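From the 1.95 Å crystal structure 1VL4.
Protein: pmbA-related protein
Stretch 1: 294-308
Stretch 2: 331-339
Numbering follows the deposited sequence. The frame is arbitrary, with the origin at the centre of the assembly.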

# COMPACT_ATOMS: atom_id res chain seq x y z
N SER A 294 -4.70 4.12 -20.98
CA SER A 294 -5.04 3.71 -22.34
C SER A 294 -3.90 2.89 -22.92
O SER A 294 -2.74 3.23 -22.71
CB SER A 294 -5.35 4.90 -23.22
OG SER A 294 -6.49 5.67 -22.75
N THR A 295 -4.22 1.76 -23.57
CA THR A 295 -3.23 0.85 -24.08
C THR A 295 -3.90 -0.02 -25.13
O THR A 295 -5.08 -0.27 -25.01
CB THR A 295 -2.64 -0.05 -22.96
OG1 THR A 295 -1.66 -0.96 -23.51
CG2 THR A 295 -3.74 -0.84 -22.22
N PRO A 296 -3.17 -0.39 -26.18
CA PRO A 296 -3.66 -1.27 -27.23
C PRO A 296 -3.66 -2.76 -26.88
O PRO A 296 -4.21 -3.54 -27.63
CB PRO A 296 -2.73 -0.97 -28.39
CG PRO A 296 -1.52 -0.50 -27.77
CD PRO A 296 -1.84 0.17 -26.52
N PHE A 297 -3.05 -3.16 -25.75
CA PHE A 297 -3.04 -4.56 -25.37
C PHE A 297 -3.00 -4.71 -23.91
O PHE A 297 -2.50 -3.80 -23.17
CB PHE A 297 -1.94 -5.36 -26.13
CG PHE A 297 -0.53 -4.81 -25.92
CD1 PHE A 297 0.17 -5.12 -24.76
CD2 PHE A 297 0.05 -3.99 -26.86
CE1 PHE A 297 1.45 -4.67 -24.57
CE2 PHE A 297 1.31 -3.49 -26.68
CZ PHE A 297 2.02 -3.81 -25.54
N ASP A 298 -3.58 -5.82 -23.46
CA ASP A 298 -3.53 -6.19 -22.05
C ASP A 298 -2.17 -6.86 -21.65
O ASP A 298 -1.24 -6.92 -22.45
CB ASP A 298 -4.81 -6.99 -21.65
CG ASP A 298 -4.84 -8.39 -22.19
OD1 ASP A 298 -3.78 -8.86 -22.67
OD2 ASP A 298 -5.92 -9.05 -22.09
N ASP A 299 -2.06 -7.34 -20.42
CA ASP A 299 -0.80 -7.93 -19.95
C ASP A 299 -0.60 -9.38 -20.44
O ASP A 299 0.42 -9.98 -20.16
CB ASP A 299 -0.72 -7.85 -18.43
CG ASP A 299 -0.55 -6.39 -17.92
OD1 ASP A 299 -0.06 -5.56 -18.70
OD2 ASP A 299 -1.00 -6.09 -16.80
N GLU A 300 -1.57 -9.91 -21.17
CA GLU A 300 -1.46 -11.22 -21.86
C GLU A 300 -1.21 -10.99 -23.35
O GLU A 300 -1.01 -11.92 -24.10
CB GLU A 300 -2.73 -12.10 -21.62
CG GLU A 300 -3.06 -12.23 -20.13
CD GLU A 300 -4.26 -13.11 -19.78
OE1 GLU A 300 -5.32 -12.98 -20.41
OE2 GLU A 300 -4.17 -13.88 -18.81
N GLY A 301 -1.10 -9.73 -23.76
CA GLY A 301 -0.87 -9.38 -25.15
C GLY A 301 -2.12 -9.41 -26.03
O GLY A 301 -2.02 -9.35 -27.25
N VAL A 302 -3.29 -9.43 -25.41
CA VAL A 302 -4.53 -9.52 -26.17
C VAL A 302 -4.94 -8.10 -26.55
O VAL A 302 -4.91 -7.19 -25.69
CB VAL A 302 -5.63 -10.28 -25.36
CG1 VAL A 302 -7.02 -10.24 -26.05
CG2 VAL A 302 -5.21 -11.69 -25.03
N PRO A 303 -5.34 -7.88 -27.81
CA PRO A 303 -5.80 -6.52 -28.12
C PRO A 303 -6.96 -6.08 -27.22
O PRO A 303 -7.94 -6.83 -26.99
CB PRO A 303 -6.28 -6.62 -29.57
CG PRO A 303 -5.69 -7.85 -30.11
CD PRO A 303 -5.41 -8.75 -28.99
N THR A 304 -6.83 -4.87 -26.72
CA THR A 304 -7.92 -4.23 -25.99
C THR A 304 -9.06 -3.92 -26.98
O THR A 304 -8.84 -3.68 -28.18
CB THR A 304 -7.42 -2.99 -25.27
OG1 THR A 304 -6.76 -2.11 -26.18
CG2 THR A 304 -6.49 -3.33 -24.16
N THR A 305 -10.28 -4.00 -26.49
CA THR A 305 -11.49 -3.87 -27.27
C THR A 305 -12.43 -2.84 -26.62
O THR A 305 -12.42 -2.62 -25.39
CB THR A 305 -12.24 -5.23 -27.42
OG1 THR A 305 -12.66 -5.71 -26.16
CG2 THR A 305 -11.37 -6.27 -28.08
N GLU A 306 -13.23 -2.22 -27.46
CA GLU A 306 -14.32 -1.32 -27.05
C GLU A 306 -15.65 -2.07 -27.04
O GLU A 306 -16.06 -2.71 -28.04
CB GLU A 306 -14.38 -0.11 -27.95
CG GLU A 306 -15.53 0.91 -27.63
CD GLU A 306 -15.42 2.18 -28.44
OE1 GLU A 306 -14.46 2.29 -29.25
OE2 GLU A 306 -16.28 3.07 -28.25
N LYS A 307 -16.37 -1.96 -25.94
CA LYS A 307 -17.67 -2.64 -25.85
C LYS A 307 -18.52 -2.03 -24.77
O LYS A 307 -18.01 -1.42 -23.86
CB LYS A 307 -17.52 -4.15 -25.58
CG LYS A 307 -16.86 -4.47 -24.28
CD LYS A 307 -15.36 -4.30 -24.34
CE LYS A 307 -14.62 -5.21 -23.39
NZ LYS A 307 -13.19 -4.80 -23.38
N PHE A 308 -19.82 -2.26 -24.87
CA PHE A 308 -20.71 -1.99 -23.73
C PHE A 308 -20.61 -3.08 -22.65
O PHE A 308 -20.68 -4.29 -22.91
CB PHE A 308 -22.15 -1.85 -24.18
CG PHE A 308 -22.40 -0.63 -25.03
CD1 PHE A 308 -22.67 0.60 -24.45
CD2 PHE A 308 -22.40 -0.75 -26.41
CE1 PHE A 308 -22.89 1.67 -25.20
CE2 PHE A 308 -22.65 0.35 -27.20
CZ PHE A 308 -22.88 1.57 -26.60
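Stretch 2 331-339: EPTGNGFVG

Stretch 2 (331-339) lies along stretch 1 (294-308) as a mostly irregular segment, and the two run in opposite directions: G334 sits beside T304 (CA to CA 4.3 Å) and F337 beside D299 (CA to CA 4.8 Å). Stretch 1 is largely loop, becoming strand at K307 and F308, and it folds back on itself through a type I turn from D298 to G301, closed by G301 N to D298 O at 3.1 Å and followed by D298 N to V302 O at 2.9 Å. Farther out, T304 N reaches P296 O at 3.1 Å. Stretch 2 is extended at E331 and P332, bent through T333 to N335 with a positive phi at G334 (81/40), and extended again from G336 to V338. Together the stretches bury 602 Å².

One direct backbone hydrogen bond joins them, D299 N to G336 O at 2.9 Å; side chains of stretch 1 meet three more main-chain groups of stretch 2, G336 N, V338 N and T333 O. D298 OD2 accepts from G336 N at 2.9 Å, while D298 OD1 accepts from E300 N at 2.9 Å and V302 N at 2.8 Å, so a single carboxylate braces its own turn and holds the neighbouring stretch. D299 OD2 accepts from V338 N at 2.8 Å, nearly straight at 170°.

F337 (chi1 m) lays one ring face over D298, with CB 4.0 Å from the ring centroid and 17° off its normal. At the ring edge lie D299 OD2, 3.5 Å from F337 CD1, and T295 CG2, 4.1 Å from F337 CZ.

G334 packs closely on the chain: its CA is 3.5 Å from P303 O in a CA-H...O contact and 3.6 Å from V302 CG1. A CB here would clash with P303 O and T304 CA. G336 is similarly confined, since a CB would fall 2.4 Å from E300 OE1. V302 CG1 also meets P332 CB at 3.9 Å, a small apolar contact.

At the far end, T333 O accepts from T305 OG1 at 2.7 Å and, weakly, from K307 NZ at 3.3 Å. K307 NZ also donates to N335 OD1 at 3.0 Å, which in turn accepts from T333 OG1 at 2.8 Å; within its own stretch K307 NZ reaches T305 O at 3.1 Å and T305 OG1 at 3.0 Å. Water 1 bridges the backbones here, accepting from T305 N at 2.9 Å, with G334 O also 2.9 Å from its oxygen.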

# COMPACT_ATOMS: atom_id res chain seq x y z
N GLU A 331 -14.84 -15.23 -26.64
CA GLU A 331 -13.62 -14.61 -27.16
C GLU A 331 -13.00 -13.83 -26.02
O GLU A 331 -13.72 -13.23 -25.21
CB GLU A 331 -13.89 -13.68 -28.36
CG GLU A 331 -13.74 -14.34 -29.72
N PRO A 332 -11.67 -13.82 -25.96
CA PRO A 332 -11.00 -12.94 -25.02
C PRO A 332 -11.42 -11.49 -25.32
O PRO A 332 -11.61 -11.15 -26.49
CB PRO A 332 -9.51 -13.14 -25.35
CG PRO A 332 -9.41 -14.46 -26.04
CD PRO A 332 -10.73 -14.62 -26.76
N THR A 333 -11.57 -10.68 -24.27
CA THR A 333 -12.01 -9.31 -24.40
C THR A 333 -10.85 -8.30 -24.29
O THR A 333 -11.08 -7.12 -24.50
CB THR A 333 -13.03 -8.96 -23.33
OG1 THR A 333 -12.47 -9.21 -22.04
CG2 THR A 333 -14.34 -9.77 -23.50
N GLY A 334 -9.65 -8.75 -23.91
CA GLY A 334 -8.51 -7.84 -23.74
C GLY A 334 -8.50 -7.09 -22.39
O GLY A 334 -8.15 -5.92 -22.33
N ASN A 335 -8.87 -7.81 -21.33
CA ASN A 335 -8.92 -7.24 -19.97
C ASN A 335 -8.04 -7.96 -18.94
O ASN A 335 -8.18 -7.74 -17.73
CB ASN A 335 -10.40 -7.16 -19.55
CG ASN A 335 -11.18 -6.19 -20.43
OD1 ASN A 335 -11.87 -6.59 -21.40
ND2 ASN A 335 -11.03 -4.91 -20.14
N GLY A 336 -7.09 -8.79 -19.43
CA GLY A 336 -6.28 -9.61 -18.55
C GLY A 336 -5.07 -8.80 -18.15
O GLY A 336 -4.08 -8.72 -18.89
N PHE A 337 -5.18 -8.14 -17.00
CA PHE A 337 -4.09 -7.32 -16.46
C PHE A 337 -3.55 -7.95 -15.18
O PHE A 337 -4.22 -8.76 -14.52
CB PHE A 337 -4.58 -5.88 -16.22
CG PHE A 337 -4.87 -5.13 -17.47
CD1 PHE A 337 -3.86 -4.50 -18.15
CD2 PHE A 337 -6.18 -5.04 -17.98
CE1 PHE A 337 -4.11 -3.81 -19.29
CE2 PHE A 337 -6.42 -4.37 -19.19
CZ PHE A 337 -5.43 -3.72 -19.82
N VAL A 338 -2.30 -7.63 -14.87
CA VAL A 338 -1.68 -8.12 -13.65
C VAL A 338 -2.48 -7.58 -12.46
O VAL A 338 -2.80 -6.40 -12.37
CB VAL A 338 -0.18 -7.71 -13.54
CG1 VAL A 338 0.64 -8.20 -14.76
CG2 VAL A 338 -0.01 -6.20 -13.39
N GLY A 339 -2.89 -8.44 -11.57
CA GLY A 339 -3.62 -7.94 -10.41
C GLY A 339 -5.11 -8.18 -10.50
O GLY A 339 -5.82 -8.14 -9.49
O HOH W 1 -10.15 -4.19 -23.59